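Local coordinates for putative exported protein (Bacteroides fragilis, PDB 4RAA) that is of unknown function but is predicted to be exported and folds as a six-bladed beta-propeller of the YWTD superfamily, at residues T17-N20 against A21-L25; R47-N51 against C52-L56. One frame throughout, in Å; residues are numbered along the deposited sequence.

Interaction 1: residues T17-N20 against A21-L25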
# COMPACT_ATOMS: atom_id res chain seq x y z
N THR A 17 13.75 18.49 -45.57
CA THR A 17 15.20 18.51 -45.48
C THR A 17 15.68 17.69 -46.66
O THR A 17 15.06 16.67 -46.98
CB THR A 17 15.79 17.92 -44.18
OG1 THR A 17 17.22 18.05 -44.21
CG2 THR A 17 15.42 16.44 -43.98
N ASP A 18 16.75 18.13 -47.31
CA ASP A 18 17.30 17.37 -48.44
C ASP A 18 18.58 16.59 -48.07
O ASP A 18 19.30 16.12 -48.96
CB ASP A 18 17.35 18.20 -49.75
CG ASP A 18 18.19 19.46 -49.66
OD1 ASP A 18 18.69 19.80 -48.56
OD2 ASP A 18 18.32 20.12 -50.70
N VAL A 19 18.81 16.40 -46.76
CA VAL A 19 19.88 15.56 -46.24
C VAL A 19 19.26 14.17 -46.02
O VAL A 19 18.16 14.06 -45.47
CB VAL A 19 20.47 16.09 -44.90
CG1 VAL A 19 21.38 15.06 -44.22
CG2 VAL A 19 21.23 17.40 -45.15
N ASN A 20 19.99 13.13 -46.44
CA ASN A 20 19.56 11.74 -46.26
C ASN A 20 19.80 11.34 -44.79
O ASN A 20 20.85 11.65 -44.22
CB ASN A 20 20.36 10.83 -47.21
CG ASN A 20 19.87 9.38 -47.21
OD1 ASN A 20 19.42 8.85 -46.20
ND2 ASN A 20 20.01 8.72 -48.35
N ALA A 21 18.82 10.65 -44.20
CA ALA A 21 18.89 10.21 -42.78
C ALA A 21 19.97 9.14 -42.52
O ALA A 21 20.46 9.01 -41.39
CB ALA A 21 17.54 9.71 -42.31
N ASP A 22 20.30 8.38 -43.57
CA ASP A 22 21.34 7.35 -43.56
C ASP A 22 22.70 7.92 -43.14
O ASP A 22 23.43 7.29 -42.38
CB ASP A 22 21.43 6.72 -44.98
CG ASP A 22 22.19 5.41 -45.02
OD1 ASP A 22 21.89 4.52 -44.19
OD2 ASP A 22 23.05 5.24 -45.92
N SER A 23 23.03 9.12 -43.62
CA SER A 23 24.32 9.78 -43.34
C SER A 23 24.48 10.29 -41.91
O SER A 23 25.55 10.13 -41.32
CB SER A 23 24.57 10.93 -44.31
OG SER A 23 23.58 11.94 -44.16
N ILE A 24 23.45 10.95 -41.37
CA ILE A 24 23.49 11.54 -40.00
C ILE A 24 23.19 10.58 -38.83
O ILE A 24 23.38 10.97 -37.67
CB ILE A 24 22.59 12.81 -39.85
CG1 ILE A 24 21.11 12.52 -40.19
CG2 ILE A 24 23.13 13.95 -40.70
CD1 ILE A 24 20.18 13.67 -39.90
N LEU A 25 22.76 9.34 -39.12
CA LEU A 25 22.42 8.33 -38.09
C LEU A 25 23.27 7.07 -38.17
O LEU A 25 23.72 6.68 -39.26
CB LEU A 25 20.95 7.91 -38.23
CG LEU A 25 19.85 8.96 -38.01
CD1 LEU A 25 18.50 8.40 -38.46
CD2 LEU A 25 19.80 9.41 -36.56
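Asn20 and Asp22 meet in a local N-cap contact at the surface of the propeller, where the loop after strand 10-13 runs into the short, weakly bonded helix 21-24. Asn20 is the capping residue. Its OD1 accepts the backbone N-H of Asp22 at 2.8 Å, with an angle of 163° at the hydrogen. CG of Asn20 is anti to the backbone N (chi1 -174°) and lies beside the carbonyl carbon, which brings OD1 to the backbone N-H of Asp22. The donor does not lie flat with the amide but is tilted 35° from its carbonyl plane. The side chains of Asn20 and Asp22 run side by side in the same direction. The backbone carbonyl of Asn20 serves Ser23, three residues on. Ser23 OG donates to Asn20 O at 2.7 Å, and Ser23 N adds a weak bond of 3.4 Å to Asn20 O. One carbonyl oxygen thus receives both the hydroxyl and the amide of Ser23. Beside the Ser23 hydroxyl, Val19 CG1 touches Ile24 CG2 at 4.1 Å, and the two side chains cross at about a right angle. Gln299 OE1, on helix 293-299, takes the N-H of Ala21, and Tyr291 OH bonds to Val19 O. The side chains of Ala21 and Ile24 rest on Tyr291 of strand 287-292, while Leu25, opening strand 25-31, packs on Val358 and Ile360 of strand 354-360.

Interaction 2: residues R47-N51 against C52-L56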
# COMPACT_ATOMS: atom_id res chain seq x y z
N ARG A 47 13.27 -0.19 -20.83
CA ARG A 47 14.21 0.39 -19.86
C ARG A 47 15.40 -0.55 -19.62
O ARG A 47 15.22 -1.76 -19.60
CB ARG A 47 13.53 0.63 -18.50
CG ARG A 47 12.32 1.57 -18.49
CD ARG A 47 12.69 2.99 -18.88
NE ARG A 47 11.56 3.92 -18.74
CZ ARG A 47 11.47 5.14 -19.30
NH1 ARG A 47 12.42 5.62 -20.13
NH2 ARG A 47 10.39 5.90 -19.07
N GLU A 48 16.59 0.03 -19.42
CA GLU A 48 17.80 -0.73 -19.07
C GLU A 48 17.79 -1.03 -17.58
O GLU A 48 17.25 -0.25 -16.80
CB GLU A 48 19.10 0.05 -19.36
CG GLU A 48 19.37 0.45 -20.81
CD GLU A 48 20.79 1.00 -21.00
OE1 GLU A 48 21.77 0.25 -20.78
OE2 GLU A 48 20.94 2.18 -21.39
N LEU A 49 18.40 -2.14 -17.18
CA LEU A 49 18.55 -2.52 -15.76
C LEU A 49 19.64 -3.58 -15.68
O LEU A 49 19.40 -4.74 -16.04
CB LEU A 49 17.23 -3.05 -15.18
CG LEU A 49 17.26 -3.56 -13.73
CD1 LEU A 49 17.69 -2.46 -12.77
CD2 LEU A 49 15.90 -4.13 -13.34
N ASN A 50 20.82 -3.17 -15.20
CA ASN A 50 22.02 -4.02 -15.15
C ASN A 50 22.34 -4.30 -16.64
O ASN A 50 22.36 -3.34 -17.41
CB ASN A 50 21.81 -5.27 -14.26
CG ASN A 50 21.15 -4.95 -12.92
OD1 ASN A 50 20.32 -5.73 -12.44
ND2 ASN A 50 21.49 -3.80 -12.33
N ASN A 51 22.56 -5.55 -17.06
CA ASN A 51 22.74 -5.87 -18.49
C ASN A 51 21.51 -6.62 -19.01
O ASN A 51 21.61 -7.68 -19.63
CB ASN A 51 24.07 -6.60 -18.76
CG ASN A 51 25.26 -5.65 -18.91
OD1 ASN A 51 25.20 -4.49 -18.49
ND2 ASN A 51 26.33 -6.14 -19.52
N CYS A 52 20.34 -6.02 -18.75
CA CYS A 52 19.05 -6.55 -19.19
C CYS A 52 18.14 -5.44 -19.73
O CYS A 52 18.35 -4.26 -19.45
CB CYS A 52 18.34 -7.30 -18.05
SG CYS A 52 19.18 -8.80 -17.47
N LEU A 53 17.14 -5.88 -20.49
CA LEU A 53 16.15 -5.02 -21.11
C LEU A 53 14.77 -5.34 -20.54
O LEU A 53 14.24 -6.43 -20.78
CB LEU A 53 16.12 -5.27 -22.62
CG LEU A 53 17.41 -5.10 -23.41
CD1 LEU A 53 17.14 -5.47 -24.86
CD2 LEU A 53 17.98 -3.69 -23.29
N LEU A 54 14.21 -4.41 -19.78
CA LEU A 54 12.84 -4.55 -19.28
C LEU A 54 11.92 -4.09 -20.41
O LEU A 54 12.02 -2.94 -20.83
CB LEU A 54 12.60 -3.73 -17.99
CG LEU A 54 12.97 -4.41 -16.66
CD1 LEU A 54 14.34 -5.05 -16.67
CD2 LEU A 54 12.84 -3.40 -15.52
N ILE A 55 11.06 -4.98 -20.91
CA ILE A 55 10.12 -4.69 -22.01
C ILE A 55 8.69 -4.94 -21.56
O ILE A 55 8.39 -6.02 -21.04
CB ILE A 55 10.42 -5.57 -23.26
CG1 ILE A 55 11.76 -5.15 -23.87
CG2 ILE A 55 9.30 -5.48 -24.30
CD1 ILE A 55 12.26 -6.03 -25.00
N LEU A 56 7.82 -3.95 -21.79
CA LEU A 56 6.39 -4.04 -21.52
C LEU A 56 5.63 -4.19 -22.83
O LEU A 56 5.79 -3.38 -23.73
CB LEU A 56 5.89 -2.79 -20.80
CG LEU A 56 4.39 -2.60 -20.57
CD1 LEU A 56 3.77 -3.79 -19.86
CD2 LEU A 56 4.18 -1.32 -19.77
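Arg47 and Leu54 form a hydrogen-bonded antiparallel pair in the beta hairpin of strands 45-49 and 52-57, and both backbone bonds of the pair are made. Arg47 N donates to Leu54 O at 3.0 Å, and Leu54 N donates to Arg47 O at 2.8 Å. Nearer the turn, Leu49 N donates a hydrogen bond to Cys52 O at 3.1 Å. The return bond, Cys52 N to Leu49 O, is weak, with an angle of only 127°. Cys52 O also receives a CA-H contact from Glu48 CA at 3.6 Å. On the face of Arg47, Leu49, Cys52 and Leu54, Leu49 CD2 meets Leu54 CD1 at 3.8 Å. With chi1 at 177°, the side chain of Leu49 extends away from its own N and brings CD2 against the methyls of Leu54. Both leucines also pack on Ile101 of strand 100-105. Glu48 points to the other face, where its carboxylate is satisfied outside the hairpin: OE1 forms a salt bridge with Lys68 NZ, and OE2 accepts from Asp314 N. The chemistry is therefore divided. Main-chain bonds close the hairpin. Leu49 and Leu54 make an apolar patch on one face; Glu48 ties the other, which Leu53 shares, to the region around strand 312-313.

In the fold
Both contacts are local, and they follow one another along the chain without nesting or crossing. Interaction 1 comes first: residues 17-25 carry the chain from strand 10-13 through a capped helical turn into strand 25-31, which pairs with strand 354-360 near the C terminus. The chain then reaches interaction 2, where residues 47-56 close a hairpin at one end of the next sheet, with strand 45-49 as its end strand and 52-57 beside it. The centres of interactions 1 and 2 are about 30 Å apart. The nearest atoms of interactions 1 and 2 are about 17 Å apart. Interaction 1 leads into one sheet and interaction 2 lies in another; strand 25-31 and the following loop join them.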